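Local coordinates for glutathione synthetase-like effector 30 (Gpa-GSS30-apo) (PDB 5OET), which is a glutathione synthetase-like effector of a plant-parasitic nematode, probably related in activity to the ligases that join glycine to gamma-glutamylcysteine, at residues F86-L91 / F516-S521; V180-E185 / V380-W385; T196-S201 / Q224-A229. All coordinates share one frame; numbering follows the deposited sequence.

Interaction 1: residues F86-L91 / F516-S521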
loop_
_atom_site.group_PDB
_atom_site.type_symbol
_atom_site.label_atom_id
_atom_site.label_comp_id
_atom_site.label_asym_id
_atom_site.label_seq_id
_atom_site.Cartn_x
_atom_site.Cartn_y
_atom_site.Cartn_z
ATOM N N PHE A 86 -4.226 -1.362 -9.586
ATOM C CA PHE A 86 -3.951 -2.595 -8.836
ATOM C C PHE A 86 -3.621 -3.719 -9.803
ATOM O O PHE A 86 -3.983 -3.657 -10.982
ATOM C CB PHE A 86 -5.068 -3.000 -7.840
ATOM C CG PHE A 86 -6.331 -3.526 -8.488
ATOM C CD1 PHE A 86 -7.345 -2.645 -8.902
ATOM C CD2 PHE A 86 -6.521 -4.886 -8.666
ATOM C CE1 PHE A 86 -8.494 -3.123 -9.504
ATOM C CE2 PHE A 86 -7.664 -5.358 -9.261
ATOM C CZ PHE A 86 -8.652 -4.485 -9.684
ATOM N N LEU A 87 -2.909 -4.719 -9.293
ATOM C CA LEU A 87 -2.452 -5.839 -10.100
ATOM C C LEU A 87 -3.536 -6.909 -10.141
ATOM O O LEU A 87 -4.086 -7.258 -9.103
ATOM C CB LEU A 87 -1.183 -6.421 -9.493
ATOM C CG LEU A 87 0.054 -5.506 -9.471
ATOM C CD1 LEU A 87 1.187 -6.146 -8.675
ATOM C CD2 LEU A 87 0.526 -5.155 -10.869
ATOM N N PRO A 88 -3.842 -7.453 -11.325
ATOM C CA PRO A 88 -4.879 -8.478 -11.327
ATOM C C PRO A 88 -4.507 -9.703 -10.469
ATOM O O PRO A 88 -3.363 -10.136 -10.453
ATOM C CB PRO A 88 -5.009 -8.836 -12.810
ATOM C CG PRO A 88 -3.675 -8.528 -13.372
ATOM C CD PRO A 88 -3.272 -7.269 -12.664
ATOM N N LEU A 89 -5.509 -10.233 -9.787
ATOM C CA LEU A 89 -5.347 -11.208 -8.727
ATOM C C LEU A 89 -6.486 -12.220 -8.754
ATOM O O LEU A 89 -7.579 -11.955 -9.269
ATOM C CB LEU A 89 -5.326 -10.498 -7.377
ATOM C CG LEU A 89 -6.552 -9.615 -7.013
ATOM C CD1 LEU A 89 -7.527 -10.344 -6.106
ATOM C CD2 LEU A 89 -6.156 -8.308 -6.336
ATOM N N SER A 90 -6.215 -13.396 -8.226
ATOM C CA SER A 90 -7.259 -14.364 -7.999
ATOM C C SER A 90 -7.864 -13.972 -6.661
ATOM O O SER A 90 -7.142 -13.469 -5.779
ATOM C CB SER A 90 -6.690 -15.773 -7.946
ATOM O OG SER A 90 -5.738 -15.868 -6.910
ATOM N N LEU A 91 -9.174 -14.176 -6.514
ATOM C CA LEU A 91 -9.869 -13.761 -5.305
ATOM C C LEU A 91 -9.443 -14.604 -4.102
ATOM O O LEU A 91 -9.273 -14.077 -2.984
ATOM C CB LEU A 91 -11.379 -13.859 -5.495
ATOM C CG LEU A 91 -12.283 -13.295 -4.381
ATOM C CD1 LEU A 91 -12.003 -11.846 -4.058
ATOM C CD2 LEU A 91 -13.738 -13.422 -4.773
ATOM N N PHE A 516 -2.975 -13.798 -20.886
ATOM C CA PHE A 516 -3.219 -12.932 -19.742
ATOM C C PHE A 516 -3.285 -13.755 -18.451
ATOM O O PHE A 516 -4.031 -14.763 -18.369
ATOM C CB PHE A 516 -4.515 -12.119 -19.916
ATOM C CG PHE A 516 -5.002 -11.494 -18.632
ATOM C CD1 PHE A 516 -5.795 -12.225 -17.740
ATOM C CD2 PHE A 516 -4.637 -10.186 -18.288
ATOM C CE1 PHE A 516 -6.210 -11.664 -16.537
ATOM C CE2 PHE A 516 -5.066 -9.619 -17.092
ATOM C CZ PHE A 516 -5.844 -10.360 -16.216
ATOM N N SER A 517 -2.556 -13.284 -17.437
ATOM C CA SER A 517 -2.372 -14.033 -16.210
ATOM C C SER A 517 -2.649 -13.168 -14.978
ATOM O O SER A 517 -2.937 -11.979 -15.099
ATOM C CB SER A 517 -0.962 -14.593 -16.155
ATOM O OG SER A 517 -0.096 -13.667 -15.540
ATOM N N VAL A 518 -2.541 -13.775 -13.801
ATOM C CA VAL A 518 -3.090 -13.217 -12.581
ATOM C C VAL A 518 -2.220 -13.657 -11.396
ATOM O O VAL A 518 -1.739 -14.764 -11.360
ATOM C CB VAL A 518 -4.571 -13.673 -12.468
ATOM C CG1 VAL A 518 -4.967 -14.144 -11.074
ATOM C CG2 VAL A 518 -5.498 -12.578 -12.935
ATOM N N TYR A 519 -2.010 -12.793 -10.423
ATOM C CA TYR A 519 -1.233 -13.188 -9.263
ATOM C C TYR A 519 -2.096 -14.035 -8.390
ATOM O O TYR A 519 -3.280 -13.814 -8.277
ATOM C CB TYR A 519 -0.731 -11.983 -8.486
ATOM C CG TYR A 519 0.347 -11.285 -9.227
ATOM C CD1 TYR A 519 1.689 -11.694 -9.116
ATOM C CD2 TYR A 519 0.037 -10.228 -10.089
ATOM C CE1 TYR A 519 2.688 -11.049 -9.833
ATOM C CE2 TYR A 519 1.020 -9.582 -10.811
ATOM C CZ TYR A 519 2.337 -10.003 -10.682
ATOM O OH TYR A 519 3.253 -9.341 -11.420
ATOM N N ASP A 520 -1.482 -14.998 -7.748
ATOM C CA ASP A 520 -2.210 -15.979 -6.990
ATOM C C ASP A 520 -1.329 -16.371 -5.811
ATOM O O ASP A 520 -0.222 -15.882 -5.692
ATOM C CB ASP A 520 -2.501 -17.174 -7.907
ATOM C CG ASP A 520 -3.682 -18.003 -7.446
ATOM O OD1 ASP A 520 -3.974 -18.012 -6.223
ATOM O OD2 ASP A 520 -4.329 -18.656 -8.306
ATOM N N SER A 521 -1.822 -17.218 -4.932
ATOM C CA SER A 521 -0.970 -17.838 -3.925
ATOM C C SER A 521 -1.501 -19.250 -3.591
ATOM O O SER A 521 -2.691 -19.510 -3.710
ATOM C CB SER A 521 -0.866 -16.943 -2.678
ATOM O OG SER A 521 -2.036 -17.018 -1.899
#
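Pro-88 lays its CB and CG obliquely against the ring of Phe-516 and spreads over Val-518, opening a contact that is a single isolated beta bridge within the glutathione synthetase fold. Leu-89 is bridged to Tyr-519, and the two segments run about 69° apart, so the backbones touch and part again instead of zipping into a ladder. Two hydrogen bonds make the bridge. Tyr-519 N gives a straight bond to Pro-88 O at 3.0 Å, although the donor stands above the carbonyl plane. Ser-90 N answers with a bond to Tyr-519 O at 3.0 Å, arriving almost along the C=O axis, and the CA-H of Leu-89 leans on that same oxygen.

The side chains fill in around this crossing. Val-518 straddles it, with Val-518 CG2 against Pro-88 CB at 3.8 Å and CG1 over the Leu-89 to Ser-90 peptide. With CG anti to its own carbonyl carbon (chi1 -72°), Tyr-519 brings CD2 to 4.0 Å from Leu-87 CB, while Pro-88 O meets the ring at its edge, in plane. Elsewhere the tyrosine ring makes a cation-pi contact with Lys-501 and lies nearly parallel to the ring of Phe-200, through which helix 196-210 covers this region.

At the far end, Ser-90 OG bonds to the carbonyl of Tyr-92, and Asp-520 OD2 is hydrogen-bonded to the hydroxyls of Ser-94 and Ser-502. The other carboxylate oxygen, Asp-520 OD1, receives Ser-521 N on its anti lone pair at 2.6 Å.

Interaction 2: residues V180-E185 / V380-W385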
loop_
_atom_site.group_PDB
_atom_site.type_symbol
_atom_site.label_atom_id
_atom_site.label_comp_id
_atom_site.label_asym_id
_atom_site.label_seq_id
_atom_site.Cartn_x
_atom_site.Cartn_y
_atom_site.Cartn_z
ATOM N N VAL A 180 2.623 -34.660 -10.823
ATOM C CA VAL A 180 4.063 -34.553 -10.497
ATOM C C VAL A 180 4.638 -33.158 -10.804
ATOM O O VAL A 180 4.201 -32.474 -11.734
ATOM C CB VAL A 180 4.943 -35.601 -11.199
ATOM C CG1 VAL A 180 4.572 -36.994 -10.730
ATOM C CG2 VAL A 180 4.880 -35.463 -12.713
ATOM N N LEU A 181 5.627 -32.762 -10.007
ATOM C CA LEU A 181 6.255 -31.457 -10.131
ATOM C C LEU A 181 7.173 -31.467 -11.353
ATOM O O LEU A 181 8.018 -32.366 -11.484
ATOM C CB LEU A 181 7.061 -31.137 -8.869
ATOM C CG LEU A 181 7.614 -29.703 -8.736
ATOM C CD1 LEU A 181 6.498 -28.687 -8.551
ATOM C CD2 LEU A 181 8.609 -29.613 -7.582
ATOM N N LYS A 182 6.997 -30.481 -12.240
ATOM C CA LYS A 182 7.881 -30.306 -13.400
ATOM C C LYS A 182 8.242 -28.839 -13.652
ATOM O O LYS A 182 7.385 -27.971 -13.689
ATOM C CB LYS A 182 7.275 -30.968 -14.644
ATOM C CG LYS A 182 7.373 -32.496 -14.599
ATOM C CD LYS A 182 7.865 -33.133 -15.901
ATOM C CE LYS A 182 8.351 -34.568 -15.705
ATOM N NZ LYS A 182 9.456 -34.670 -14.704
ATOM N N GLN A 183 9.529 -28.576 -13.836
ATOM C CA GLN A 183 10.050 -27.206 -13.915
ATOM C C GLN A 183 9.819 -26.572 -15.295
ATOM O O GLN A 183 10.197 -27.109 -16.311
ATOM C CB GLN A 183 11.531 -27.212 -13.576
ATOM C CG GLN A 183 12.113 -25.838 -13.340
ATOM C CD GLN A 183 13.577 -25.924 -13.042
ATOM O OE1 GLN A 183 14.387 -26.129 -13.942
ATOM N NE2 GLN A 183 13.931 -25.802 -11.763
ATOM N N VAL A 184 9.196 -25.415 -15.323
ATOM C CA VAL A 184 8.847 -24.753 -16.576
ATOM C C VAL A 184 10.006 -23.886 -17.072
ATOM O O VAL A 184 10.253 -23.834 -18.262
ATOM C CB VAL A 184 7.572 -23.892 -16.392
ATOM C CG1 VAL A 184 7.184 -23.197 -17.692
ATOM C CG2 VAL A 184 6.430 -24.757 -15.883
ATOM N N GLU A 185 10.710 -23.218 -16.155
ATOM C CA GLU A 185 11.672 -22.163 -16.493
ATOM C C GLU A 185 12.524 -21.798 -15.265
ATOM O O GLU A 185 12.135 -22.056 -14.127
ATOM C CB GLU A 185 10.878 -20.930 -17.003
ATOM C CG GLU A 185 11.627 -19.608 -17.245
ATOM C CD GLU A 185 12.652 -19.664 -18.388
ATOM O OE1 GLU A 185 12.640 -18.774 -19.278
ATOM O OE2 GLU A 185 13.516 -20.565 -18.406
ATOM N N VAL A 380 12.523 -33.185 -11.408
ATOM C CA VAL A 380 11.707 -32.058 -11.932
ATOM C C VAL A 380 11.997 -31.644 -13.387
ATOM O O VAL A 380 11.279 -30.803 -13.929
ATOM C CB VAL A 380 11.806 -30.792 -11.024
ATOM C CG1 VAL A 380 11.601 -31.159 -9.556
ATOM C CG2 VAL A 380 13.141 -30.078 -11.196
ATOM N N GLN A 381 13.032 -32.210 -14.009
ATOM C CA GLN A 381 13.399 -31.880 -15.398
ATOM C C GLN A 381 12.411 -32.462 -16.391
ATOM O O GLN A 381 11.698 -33.400 -16.069
ATOM C CB GLN A 381 14.800 -32.393 -15.742
ATOM C CG GLN A 381 15.934 -31.508 -15.246
ATOM C CD GLN A 381 17.298 -31.993 -15.709
ATOM O OE1 GLN A 381 17.510 -33.182 -15.884
ATOM N NE2 GLN A 381 18.223 -31.063 -15.927
ATOM N N THR A 382 12.370 -31.900 -17.597
ATOM C CA THR A 382 11.574 -32.452 -18.690
ATOM C C THR A 382 12.507 -32.685 -19.852
ATOM O O THR A 382 13.025 -31.725 -20.418
ATOM C CB THR A 382 10.443 -31.498 -19.135
ATOM O OG1 THR A 382 9.764 -30.978 -17.987
ATOM C CG2 THR A 382 9.443 -32.226 -20.033
ATOM N N LYS A 383 12.719 -33.947 -20.215
ATOM C CA LYS A 383 13.681 -34.282 -21.270
ATOM C C LYS A 383 13.382 -33.399 -22.481
ATOM O O LYS A 383 12.235 -33.328 -22.920
ATOM C CB LYS A 383 13.634 -35.773 -21.677
ATOM C CG LYS A 383 13.856 -36.824 -20.576
ATOM C CD LYS A 383 15.215 -36.712 -19.879
ATOM C CE LYS A 383 15.130 -36.885 -18.359
ATOM N NZ LYS A 383 16.371 -36.385 -17.691
ATOM N N GLY A 384 14.406 -32.702 -22.972
ATOM C CA GLY A 384 14.323 -31.861 -24.162
ATOM C C GLY A 384 15.441 -32.187 -25.147
ATOM O O GLY A 384 16.607 -32.078 -24.796
ATOM N N TRP A 385 15.087 -32.576 -26.374
ATOM C CA TRP A 385 16.048 -33.072 -27.378
ATOM C C TRP A 385 16.346 -32.041 -28.450
ATOM O O TRP A 385 15.433 -31.444 -29.015
ATOM C CB TRP A 385 15.527 -34.332 -28.062
ATOM C CG TRP A 385 15.184 -35.417 -27.115
ATOM C CD1 TRP A 385 16.016 -36.371 -26.625
ATOM C CD2 TRP A 385 13.908 -35.656 -26.537
ATOM N NE1 TRP A 385 15.333 -37.203 -25.776
ATOM C CE2 TRP A 385 14.034 -36.785 -25.704
ATOM C CE3 TRP A 385 12.667 -35.023 -26.638
ATOM C CZ2 TRP A 385 12.967 -37.299 -24.974
ATOM C CZ3 TRP A 385 11.601 -35.532 -25.917
ATOM C CH2 TRP A 385 11.757 -36.663 -25.093
#
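Val-380 gives up the most surface in this contact, and it shows how a loop can be fastened to a strand by one backbone bond and one lysine. Its carbonyl oxygen accepts a nearly linear hydrogen bond in the carbonyl plane from Gln-183 N, with Val-380 O and Gln-183 N 2.8 Å apart. Lys-182 CA lies 3.5 Å from Val-380 O, which adds a weaker CA-H...O contact to the one hydrogen bond. The branches of the valine divide their work: Val-380 CG1 lies beside Leu-181 CD2 at 3.9 Å, the two side chains pointing the same way, while CG2 approaches Gln-183 CB. Leu-181 reaches this position with CG anti to its backbone N (chi1 -171°). Helix 98-119 and Tyr-169 of the adjoining strand pack on the same group; the tyrosine hydroxyl also bonds Gln-183 NE2.

Beyond Val-380 the contact loosens. Lys-182 crosses Thr-382 obliquely, with Lys-182 CD 3.5 Å from Thr-382 OG1, and bends at chi2 and chi4 so that Lys-182 NZ turns back to Gln-381 O, 2.9 Å away and in the carbonyl plane. Both Lys-182 and Thr-382 are partly exposed, in contrast to the buried Val-380 and Leu-181. The chain then leaves strand 179-188 for the four-stranded antiparallel sheet that includes 384-386, so the segment joins that sheet to the large mixed one.

Chemically, two successive carbonyls of the loop are each satisfied by the strand, one by a neutral peptide N-H and one by what is probably a charged ammonium; the second bond would polarise the carbonyl of Gln-381 while holding the lysine tip against the loop.

Interaction 3: residues T196-S201 / Q224-A229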
loop_
_atom_site.group_PDB
_atom_site.type_symbol
_atom_site.label_atom_id
_atom_site.label_comp_id
_atom_site.label_asym_id
_atom_site.label_seq_id
_atom_site.Cartn_x
_atom_site.Cartn_y
_atom_site.Cartn_z
ATOM N N THR A 196 5.738 -7.726 -4.559
ATOM C CA THR A 196 4.332 -8.132 -4.677
ATOM C C THR A 196 3.996 -9.434 -3.927
ATOM O O THR A 196 2.855 -9.611 -3.469
ATOM C CB THR A 196 3.854 -8.299 -6.144
ATOM O OG1 THR A 196 4.480 -9.434 -6.748
ATOM C CG2 THR A 196 4.137 -7.044 -6.975
ATOM N N THR A 197 4.967 -10.339 -3.820
ATOM C CA THR A 197 4.713 -11.676 -3.293
ATOM C C THR A 197 4.259 -11.745 -1.850
ATOM O O THR A 197 3.245 -12.352 -1.570
ATOM C CB THR A 197 5.934 -12.563 -3.495
ATOM O OG1 THR A 197 6.175 -12.661 -4.901
ATOM C CG2 THR A 197 5.708 -13.973 -2.945
ATOM N N PRO A 198 5.005 -11.148 -0.915
ATOM C CA PRO A 198 4.538 -11.204 0.491
ATOM C C PRO A 198 3.178 -10.532 0.734
ATOM O O PRO A 198 2.487 -10.875 1.693
ATOM C CB PRO A 198 5.634 -10.432 1.244
ATOM C CG PRO A 198 6.163 -9.493 0.211
ATOM C CD PRO A 198 6.199 -10.300 -1.044
ATOM N N ARG A 199 2.829 -9.569 -0.112
ATOM C CA ARG A 199 1.569 -8.858 -0.009
ATOM C C ARG A 199 0.371 -9.663 -0.519
ATOM O O ARG A 199 -0.691 -9.603 0.090
ATOM C CB ARG A 199 1.651 -7.517 -0.734
ATOM C CG ARG A 199 2.503 -6.497 -0.008
ATOM C CD ARG A 199 3.045 -5.451 -0.971
ATOM N NE ARG A 199 3.652 -4.396 -0.177
ATOM C CZ ARG A 199 4.903 -4.398 0.285
ATOM N NH1 ARG A 199 5.766 -5.394 0.002
ATOM N NH2 ARG A 199 5.302 -3.375 1.040
ATOM N N PHE A 200 0.527 -10.383 -1.625
ATOM C CA PHE A 200 -0.538 -11.272 -2.100
ATOM C C PHE A 200 -0.759 -12.391 -1.104
ATOM O O PHE A 200 -1.896 -12.781 -0.821
ATOM C CB PHE A 200 -0.254 -11.839 -3.504
ATOM C CG PHE A 200 -0.620 -10.896 -4.599
ATOM C CD1 PHE A 200 -1.939 -10.490 -4.751
ATOM C CD2 PHE A 200 0.352 -10.368 -5.464
ATOM C CE1 PHE A 200 -2.296 -9.584 -5.739
ATOM C CE2 PHE A 200 -0.008 -9.456 -6.452
ATOM C CZ PHE A 200 -1.338 -9.063 -6.583
ATOM N N SER A 201 0.336 -12.895 -0.569
ATOM C CA SER A 201 0.314 -13.905 0.478
ATOM C C SER A 201 -0.566 -13.424 1.630
ATOM O O SER A 201 -1.474 -14.130 2.037
ATOM C CB SER A 201 1.754 -14.192 0.927
ATOM O OG SER A 201 1.848 -15.264 1.820
ATOM N N GLN A 224 8.195 -14.036 3.113
ATOM C CA GLN A 224 8.825 -12.732 3.312
ATOM C C GLN A 224 9.919 -12.549 2.240
ATOM O O GLN A 224 11.105 -12.517 2.536
ATOM C CB GLN A 224 9.381 -12.585 4.736
ATOM C CG GLN A 224 8.479 -13.076 5.869
ATOM C CD GLN A 224 8.894 -14.440 6.416
ATOM O OE1 GLN A 224 9.978 -14.586 7.011
ATOM N NE2 GLN A 224 8.033 -15.459 6.197
ATOM N N THR A 225 9.501 -12.444 0.983
ATOM C CA THR A 225 10.429 -12.370 -0.144
ATOM C C THR A 225 11.005 -10.962 -0.325
ATOM O O THR A 225 12.137 -10.819 -0.806
ATOM C CB THR A 225 9.771 -12.885 -1.439
ATOM O OG1 THR A 225 9.656 -14.300 -1.358
ATOM C CG2 THR A 225 10.601 -12.589 -2.660
ATOM N N ASP A 226 10.243 -9.930 0.041
ATOM C CA ASP A 226 10.821 -8.565 0.119
ATOM C C ASP A 226 11.991 -8.514 1.114
ATOM O O ASP A 226 13.049 -7.978 0.798
ATOM C CB ASP A 226 9.769 -7.456 0.400
ATOM C CG ASP A 226 8.905 -7.709 1.640
ATOM O OD1 ASP A 226 9.053 -8.762 2.330
ATOM O OD2 ASP A 226 8.041 -6.829 1.895
ATOM N N THR A 227 11.797 -9.124 2.279
ATOM C CA THR A 227 12.844 -9.285 3.278
ATOM C C THR A 227 14.032 -10.095 2.756
ATOM O O THR A 227 15.173 -9.726 2.989
ATOM C CB THR A 227 12.266 -9.962 4.536
ATOM O OG1 THR A 227 11.294 -9.085 5.104
ATOM C CG2 THR A 227 13.335 -10.290 5.585
ATOM N N MET A 228 13.747 -11.203 2.070
ATOM C CA MET A 228 14.779 -12.076 1.520
ATOM C C MET A 228 15.770 -11.298 0.668
ATOM O O MET A 228 16.995 -11.452 0.818
ATOM C CB MET A 228 14.133 -13.143 0.636
ATOM C CG MET A 228 15.113 -14.007 -0.147
ATOM S SD MET A 228 14.459 -14.673 -1.681
ATOM C CE MET A 228 14.331 -13.231 -2.724
ATOM N N ALA A 229 15.217 -10.511 -0.263
ATOM C CA ALA A 229 16.005 -9.674 -1.160
ATOM C C ALA A 229 16.825 -8.647 -0.360
ATOM O O ALA A 229 18.019 -8.509 -0.574
ATOM C CB ALA A 229 15.100 -8.981 -2.174
#
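Pro-198 and Asp-226 form the first shell between helix 196-210 and helix 225-240, a small patch of roughly antiparallel helix packing. Pro-198 CG rests against the carboxylate, 3.6 Å from Asp-226 CG, and the two side chains cross obliquely. Next to it, Arg-199 NH1 reaches Asp-226 OD2 at 3.3 Å in a salt bridge whose hydrogen bond is weak; the guanidinium and carboxylate planes stand nearly perpendicular, 88° apart. Thr-197 CG2 and Thr-225 OG1 add a looser apposition beside it, 4.3 Å apart.

A second shell holds these groups. Asp-226 places CG in the crowded position between N and the carbonyl carbon (chi1 54°), where Asp-226 OD1 takes Thr-227 N at 2.8 Å from above the carboxylate plane. Arg-199 NH1 also bonds the carbonyl of Gly-195, Thr-197 OG1 that of Ser-193, and Thr-225 OG1 hydrogen-bonds Asp-223 OD1. Gln-224 occupies the N-cap position of its helix.

The axes of the two segments pass 8.8 Å apart, with N-to-C directions 156° apart. Helix 259-270 touches Arg-199 and Asp-226 through Gln-264 and Gln-268, whereas Phe-478 of strand 469-484 packs on Thr-197, Thr-225 and Met-228, placing both helices on the large mixed sheet.

How the interactions relate
All three contacts belong to the same glutathione synthetase fold, and both interactions 2 and 3 are nested in the chain loop closed by interaction 1. Interactions 1 and 3 are direct neighbours: Phe-200 CE2 of helix 196-210 packs on Tyr-519 CB at 3.3 Å, while Thr-196 meets Leu-87. Interaction 2 lies apart, its centre about 25 Å from that of interaction 1, though both reach the same mixed sheet. Interaction 3 is the buried one and relies on helix packing with a salt bridge whose hydrogen bond is weak. The other two are partly buried and depend on backbone bonding, reciprocal in interaction 1, but in interaction 2 supplemented by a lysine.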